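Local coordinates for protein xylan esterase 1 (Thermoanaerobacterium sp. 'JW/SL YS485', PDB 3FCY) that probably hydrolyses acetyl esters of xylan and related substrates, as a calcium-containing alpha/beta hydrolase of carbohydrate esterase family 7, at residues 138-143 and 185-190; 178-183 and 211-216; 111-116 and 128-133. All blocks are in the same frame, centred on the assembly; numbering follows the deposited sequence.

Overall arrangement
Contacts 1 and 3 join sheet strands to helices of one alpha/beta hydrolase domain; contact 2 joins two helices lying on the sheet. Along the chain contact 3 closes first; contacts 1 and 2 then follow with their segments alternating, and share helix 176-192. Contacts 1 and 2 lie about 9 Å apart between centres, contacts 1 and 3 about 13 Å, contacts 2 and 3 about 17 Å. Strands 136-140 and 108-114 are sheet neighbours, probably bonded from V138 O to R113 N and from V138 N to L111 O. Helices 176-192 and 209-220 pack on one sheet face and helix 128-131 on the other, so contacts 1 and 2 build one side of the core, beside the helix that follows the predicted nucleophile S208.

Contact 1 (138-143 and 185-190); sequences VAMDVR and AQLAGI
Next to M140, which packs on L187 across the contact, D141 OD2 is gripped by H96 ND1 and Q148 N, while D141 OD1 takes S121 N. V138 and M140, alternate residues of the strand, face helix 176-192. A single methyl does most of the work there: L187 CD2 touches both V138 and M140. It presses on M140 CB at 3.4 Å, tighter than usual for two carbons, and lies 3.8 Å from M140 CG. The two side chains run past each other in opposite directions, with M140 CG anti to the backbone N (chi1 -173°) and the chain nearly straight as far as SD. A bend at chi3 (91°) then carries M140 CE away from L187. V138 meets the same methyl differently, tip to tip, CG1 to L187 CD2 at 4.0 Å. Farther along, R143 NE makes a salt bridge with D183 OD2, tying the loop after the strand to the same helix. Methionine, valine and leucine thus form a buried apolar seam between a sheet strand and the helix covering it, the layered alpha/beta/alpha build of the alpha/beta hydrolase fold.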
# COMPACT_ATOMS: atom_id res chain seq x y z
N VAL A 138 14.63 13.72 -34.40
CA VAL A 138 14.16 14.90 -33.69
C VAL A 138 13.27 14.47 -32.52
O VAL A 138 12.45 13.57 -32.67
CB VAL A 138 13.34 15.82 -34.63
CG1 VAL A 138 12.89 17.07 -33.88
CG2 VAL A 138 14.18 16.20 -35.85
N ALA A 139 13.46 15.09 -31.36
CA ALA A 139 12.68 14.77 -30.17
C ALA A 139 12.19 16.09 -29.56
O ALA A 139 12.98 16.84 -28.99
CB ALA A 139 13.52 14.00 -29.16
N MET A 140 10.90 16.34 -29.69
CA MET A 140 10.28 17.58 -29.20
C MET A 140 9.90 17.57 -27.72
O MET A 140 9.52 16.54 -27.17
CB MET A 140 9.01 17.87 -30.02
CG MET A 140 8.35 19.21 -29.73
SD MET A 140 6.68 19.32 -30.43
CE MET A 140 5.70 18.72 -29.05
N ASP A 141 10.03 18.73 -27.09
CA ASP A 141 9.65 18.88 -25.69
C ASP A 141 8.25 19.49 -25.70
O ASP A 141 7.99 20.43 -26.46
CB ASP A 141 10.59 19.82 -24.93
CG ASP A 141 11.92 19.17 -24.59
OD1 ASP A 141 11.96 17.92 -24.47
OD2 ASP A 141 12.91 19.91 -24.41
N VAL A 142 7.36 18.95 -24.88
CA VAL A 142 6.00 19.48 -24.81
C VAL A 142 6.02 20.76 -23.99
O VAL A 142 6.77 20.88 -23.02
CB VAL A 142 5.04 18.46 -24.15
CG1 VAL A 142 3.67 19.10 -23.90
CG2 VAL A 142 4.88 17.23 -25.05
N ARG A 143 5.20 21.73 -24.39
CA ARG A 143 5.11 23.01 -23.68
C ARG A 143 4.89 22.82 -22.18
O ARG A 143 4.05 22.02 -21.77
CB ARG A 143 3.94 23.84 -24.22
CG ARG A 143 4.03 24.20 -25.68
CD ARG A 143 2.84 25.06 -26.10
NE ARG A 143 2.93 25.43 -27.51
CZ ARG A 143 2.35 26.50 -28.04
NH1 ARG A 143 1.63 27.31 -27.28
NH2 ARG A 143 2.51 26.76 -29.33
N ALA A 185 2.47 19.14 -35.42
CA ALA A 185 2.20 19.28 -36.85
C ALA A 185 3.18 20.26 -37.49
O ALA A 185 3.71 20.01 -38.57
CB ALA A 185 0.76 19.76 -37.07
N GLN A 186 3.40 21.38 -36.80
CA GLN A 186 4.31 22.40 -37.28
C GLN A 186 5.73 21.85 -37.35
O GLN A 186 6.45 22.10 -38.31
CB GLN A 186 4.27 23.62 -36.35
CG GLN A 186 5.20 24.77 -36.75
CD GLN A 186 5.01 26.00 -35.88
OE1 GLN A 186 4.39 25.94 -34.82
NE2 GLN A 186 5.56 27.13 -36.33
N LEU A 187 6.12 21.10 -36.32
CA LEU A 187 7.45 20.52 -36.28
C LEU A 187 7.64 19.51 -37.41
O LEU A 187 8.72 19.42 -37.99
CB LEU A 187 7.71 19.84 -34.93
CG LEU A 187 9.07 19.16 -34.77
CD1 LEU A 187 10.19 20.17 -34.99
CD2 LEU A 187 9.19 18.54 -33.38
N ALA A 188 6.59 18.76 -37.73
CA ALA A 188 6.67 17.77 -38.80
C ALA A 188 6.96 18.48 -40.13
O ALA A 188 7.73 17.99 -40.95
CB ALA A 188 5.37 16.97 -38.90
N GLY A 189 6.33 19.64 -40.33
CA GLY A 189 6.53 20.40 -41.55
C GLY A 189 7.93 20.98 -41.61
O GLY A 189 8.56 21.02 -42.67
N ILE A 190 8.43 21.42 -40.45
CA ILE A 190 9.77 21.98 -40.38
C ILE A 190 10.78 20.89 -40.70
O ILE A 190 11.74 21.11 -41.44
CB ILE A 190 10.06 22.55 -38.96
CG1 ILE A 190 9.24 23.83 -38.74
CG2 ILE A 190 11.54 22.83 -38.79
CD1 ILE A 190 9.36 24.41 -37.34

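Contact 2 (178-183 and 211-216); sequences RHIFLD and GGLSLA
F181 lays one face of its ring against A216: the CB methyl stands 3.8 Å from the ring centroid and only 11° off the normal, a CH-pi contact placed almost over the centre. The second contact on the ring comes obliquely from L213, whose CD2 is 3.7 Å from F181 CE1, the two side chains crossing at about a right angle. The same methyl also reaches I180, with CG2 to L213 CD2 at 3.8 Å, so L213 bridges two successive residues of helix 176-192. A chi1 of -76°, which sets CG opposite the carbonyl carbon, swings the F181 ring toward helix 209-220 although its CB does not aim there. The two short helix axes approach to 9.5 Å at a signed crossing angle of -67°, and the backbones come closest at F181 and A216, where CA atoms are 6.1 Å apart. Helix 209-220 is the one that follows the nucleophile elbow in alpha/beta hydrolases; S208, the predicted nucleophile, probably sits on that elbow, about 9 Å from L213 between side chains. Outside this first shell, V279 and L282 of helix 279-282 pack on F181, and L282 also on A216. The other branch of L213, CD1, touches V142 CG2 at 3.6 Å, while F114 of the sheet lies against L213 and S214. On helix 176-192, R178 NH1 pairs with E60 OE1 in a salt bridge.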
# COMPACT_ATOMS: atom_id res chain seq x y z
N ARG A 178 -4.36 21.69 -27.60
CA ARG A 178 -4.71 22.07 -28.96
C ARG A 178 -3.44 22.69 -29.55
O ARG A 178 -3.04 22.37 -30.68
CB ARG A 178 -5.86 23.08 -28.92
CG ARG A 178 -6.35 23.59 -30.27
CD ARG A 178 -5.70 24.91 -30.61
NE ARG A 178 -6.52 25.72 -31.51
CZ ARG A 178 -6.14 26.90 -31.98
NH1 ARG A 178 -4.96 27.41 -31.63
NH2 ARG A 178 -6.93 27.58 -32.80
N HIS A 179 -2.77 23.53 -28.76
CA HIS A 179 -1.54 24.17 -29.20
C HIS A 179 -0.42 23.13 -29.31
O HIS A 179 0.35 23.14 -30.27
CB HIS A 179 -1.11 25.27 -28.22
CG HIS A 179 -2.22 26.21 -27.85
ND1 HIS A 179 -3.18 26.62 -28.75
CD2 HIS A 179 -2.50 26.84 -26.69
CE1 HIS A 179 -4.00 27.46 -28.16
NE2 HIS A 179 -3.62 27.62 -26.91
N ILE A 180 -0.34 22.25 -28.32
CA ILE A 180 0.67 21.20 -28.32
C ILE A 180 0.52 20.33 -29.56
O ILE A 180 1.52 20.01 -30.22
CB ILE A 180 0.56 20.32 -27.05
CG1 ILE A 180 0.86 21.17 -25.81
CG2 ILE A 180 1.54 19.15 -27.13
CD1 ILE A 180 0.63 20.46 -24.48
N PHE A 181 -0.70 19.93 -29.89
CA PHE A 181 -0.93 19.12 -31.08
C PHE A 181 -0.42 19.91 -32.29
O PHE A 181 0.27 19.36 -33.15
CB PHE A 181 -2.42 18.81 -31.26
CG PHE A 181 -2.96 17.75 -30.34
CD1 PHE A 181 -2.20 17.25 -29.28
CD2 PHE A 181 -4.25 17.26 -30.51
CE1 PHE A 181 -2.72 16.29 -28.41
CE2 PHE A 181 -4.78 16.30 -29.65
CZ PHE A 181 -4.01 15.81 -28.59
N LEU A 182 -0.76 21.20 -32.35
CA LEU A 182 -0.31 22.04 -33.45
C LEU A 182 1.21 22.10 -33.51
O LEU A 182 1.79 22.14 -34.60
CB LEU A 182 -0.89 23.46 -33.33
CG LEU A 182 -2.39 23.58 -33.62
CD1 LEU A 182 -2.84 25.03 -33.41
CD2 LEU A 182 -2.67 23.13 -35.05
N ASP A 183 1.87 22.11 -32.35
CA ASP A 183 3.33 22.14 -32.34
C ASP A 183 3.88 20.90 -33.06
O ASP A 183 4.84 21.00 -33.82
CB ASP A 183 3.89 22.15 -30.91
CG ASP A 183 3.58 23.43 -30.14
OD1 ASP A 183 3.42 24.50 -30.77
OD2 ASP A 183 3.53 23.36 -28.89
N GLY A 211 2.61 8.67 -27.54
CA GLY A 211 1.89 7.84 -28.49
C GLY A 211 0.64 8.58 -28.96
O GLY A 211 0.21 8.43 -30.10
N GLY A 212 0.07 9.38 -28.06
CA GLY A 212 -1.11 10.14 -28.40
C GLY A 212 -0.72 11.28 -29.33
O GLY A 212 -1.43 11.60 -30.28
N LEU A 213 0.43 11.89 -29.03
CA LEU A 213 0.95 12.98 -29.84
C LEU A 213 1.38 12.49 -31.22
O LEU A 213 1.32 13.24 -32.19
CB LEU A 213 2.15 13.63 -29.13
CG LEU A 213 1.84 14.40 -27.85
CD1 LEU A 213 3.12 14.95 -27.25
CD2 LEU A 213 0.85 15.52 -28.15
N SER A 214 1.83 11.24 -31.30
CA SER A 214 2.24 10.67 -32.58
C SER A 214 1.03 10.56 -33.50
O SER A 214 1.11 10.87 -34.69
CB SER A 214 2.85 9.27 -32.39
OG SER A 214 4.14 9.36 -31.82
N LEU A 215 -0.10 10.13 -32.94
CA LEU A 215 -1.33 10.00 -33.70
C LEU A 215 -1.81 11.39 -34.13
O LEU A 215 -2.19 11.60 -35.28
CB LEU A 215 -2.41 9.32 -32.86
CG LEU A 215 -2.15 7.87 -32.43
CD1 LEU A 215 -3.20 7.44 -31.43
CD2 LEU A 215 -2.16 6.95 -33.65
N ALA A 216 -1.80 12.33 -33.19
CA ALA A 216 -2.24 13.70 -33.48
C ALA A 216 -1.39 14.32 -34.58
O ALA A 216 -1.90 14.93 -35.51
CB ALA A 216 -2.16 14.56 -32.21

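Contact 3 (111-116 and 128-133); sequences LIRFHG and LNYVAA
Strand 108-114 and the weakly bonded helix at about 128-131 come closest at L111 and Y130, whose CA atoms are 7.9 Å apart. Both belong to a beta-alpha-beta unit completed by strand 136-140, part of the alpha/beta hydrolase sheet. L111 CD2 sits over one face of the Y130 ring, 3.6 Å from its centroid and 10° off the normal, a CH-pi contact that keeps the methyl within 4.1 Å of all six ring carbons. The extended chi1 of L111 (169°) carries the CD2 branch to this face. R113, two residues on, brings NH2 obliquely to within 4.2 Å of Y130 CE1. R113 NE donates a hydrogen bond to a water at 2.8 Å, and that water probably donates to N129 OD1, which also receives a weak bond from Y130 N. M338 and M341 of helix 333-342 pack on Y130, while A133 O bonds to the hydroxyl of Y345, a calcium ligand; A132 packs on A132 of the second subunit. Farther along segment 111-116, H115 ND1 donates to G116 O at 2.6 Å, nearly straight (161°), with the oxygen lying in the ring plane.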
# COMPACT_ATOMS: atom_id res chain seq x y z
N LEU A 111 12.96 10.66 -38.13
CA LEU A 111 12.05 10.17 -37.10
C LEU A 111 11.84 11.29 -36.09
O LEU A 111 12.79 11.94 -35.67
CB LEU A 111 12.64 8.95 -36.39
CG LEU A 111 11.91 8.49 -35.12
CD1 LEU A 111 10.55 7.91 -35.47
CD2 LEU A 111 12.75 7.43 -34.40
N ILE A 112 10.58 11.51 -35.71
CA ILE A 112 10.27 12.53 -34.72
C ILE A 112 9.67 11.83 -33.50
O ILE A 112 8.61 11.20 -33.58
CB ILE A 112 9.23 13.56 -35.24
CG1 ILE A 112 9.73 14.19 -36.54
CG2 ILE A 112 9.02 14.65 -34.19
CD1 ILE A 112 8.71 15.12 -37.20
N ARG A 113 10.37 11.91 -32.37
CA ARG A 113 9.90 11.28 -31.14
C ARG A 113 9.17 12.26 -30.23
O ARG A 113 9.54 13.44 -30.14
CB ARG A 113 11.07 10.66 -30.36
CG ARG A 113 11.50 9.28 -30.81
CD ARG A 113 12.65 8.79 -29.93
NE ARG A 113 12.91 7.36 -30.07
CZ ARG A 113 12.09 6.40 -29.64
NH1 ARG A 113 10.95 6.71 -29.05
NH2 ARG A 113 12.43 5.12 -29.79
N PHE A 114 8.13 11.77 -29.57
CA PHE A 114 7.34 12.56 -28.63
C PHE A 114 7.41 11.83 -27.29
O PHE A 114 7.39 10.59 -27.25
CB PHE A 114 5.91 12.69 -29.15
CG PHE A 114 5.82 13.45 -30.45
CD1 PHE A 114 6.27 14.77 -30.54
CD2 PHE A 114 5.32 12.84 -31.60
CE1 PHE A 114 6.23 15.47 -31.74
CE2 PHE A 114 5.27 13.53 -32.82
CZ PHE A 114 5.72 14.85 -32.89
N HIS A 115 7.48 12.58 -26.20
CA HIS A 115 7.64 11.97 -24.88
C HIS A 115 6.40 11.82 -24.00
O HIS A 115 5.32 12.34 -24.30
CB HIS A 115 8.70 12.75 -24.10
CG HIS A 115 8.28 14.15 -23.75
ND1 HIS A 115 7.32 14.42 -22.80
CD2 HIS A 115 8.68 15.35 -24.24
CE1 HIS A 115 7.14 15.73 -22.72
NE2 HIS A 115 7.95 16.32 -23.59
N GLY A 116 6.60 11.08 -22.91
CA GLY A 116 5.54 10.82 -21.96
C GLY A 116 5.12 12.04 -21.15
O GLY A 116 5.83 13.05 -21.09
N LEU A 128 20.49 7.85 -30.83
CA LEU A 128 21.47 7.46 -31.84
C LEU A 128 21.26 6.09 -32.48
O LEU A 128 21.91 5.76 -33.46
CB LEU A 128 22.88 7.53 -31.26
CG LEU A 128 23.32 8.92 -30.76
CD1 LEU A 128 24.72 8.82 -30.14
CD2 LEU A 128 23.32 9.91 -31.93
N ASN A 129 20.35 5.29 -31.93
CA ASN A 129 20.11 3.98 -32.52
C ASN A 129 19.53 4.16 -33.92
O ASN A 129 19.85 3.39 -34.83
CB ASN A 129 19.18 3.14 -31.63
CG ASN A 129 17.83 3.78 -31.41
OD1 ASN A 129 17.70 5.00 -31.38
ND2 ASN A 129 16.81 2.95 -31.24
N TYR A 130 18.70 5.18 -34.11
CA TYR A 130 18.15 5.43 -35.44
C TYR A 130 19.14 6.22 -36.30
O TYR A 130 19.10 6.14 -37.53
CB TYR A 130 16.81 6.17 -35.35
CG TYR A 130 15.66 5.24 -35.04
CD1 TYR A 130 15.33 4.92 -33.73
CD2 TYR A 130 14.92 4.65 -36.07
CE1 TYR A 130 14.29 4.04 -33.44
CE2 TYR A 130 13.89 3.76 -35.80
CZ TYR A 130 13.58 3.46 -34.48
OH TYR A 130 12.55 2.59 -34.19
N VAL A 131 20.02 6.98 -35.66
CA VAL A 131 21.02 7.73 -36.41
C VAL A 131 21.95 6.68 -37.04
O VAL A 131 22.46 6.87 -38.14
CB VAL A 131 21.84 8.68 -35.49
CG1 VAL A 131 22.98 9.32 -36.28
CG2 VAL A 131 20.93 9.77 -34.93
N ALA A 132 22.15 5.57 -36.34
CA ALA A 132 22.99 4.49 -36.85
C ALA A 132 22.39 3.98 -38.16
O ALA A 132 23.10 3.47 -39.02
CB ALA A 132 23.08 3.35 -35.84
N ALA A 133 21.08 4.13 -38.29
CA ALA A 133 20.37 3.68 -39.48
C ALA A 133 20.33 4.78 -40.54
O ALA A 133 19.65 4.63 -41.56
CB ALA A 133 18.95 3.25 -39.12
O HOH W 1 15.40 5.99 -30.13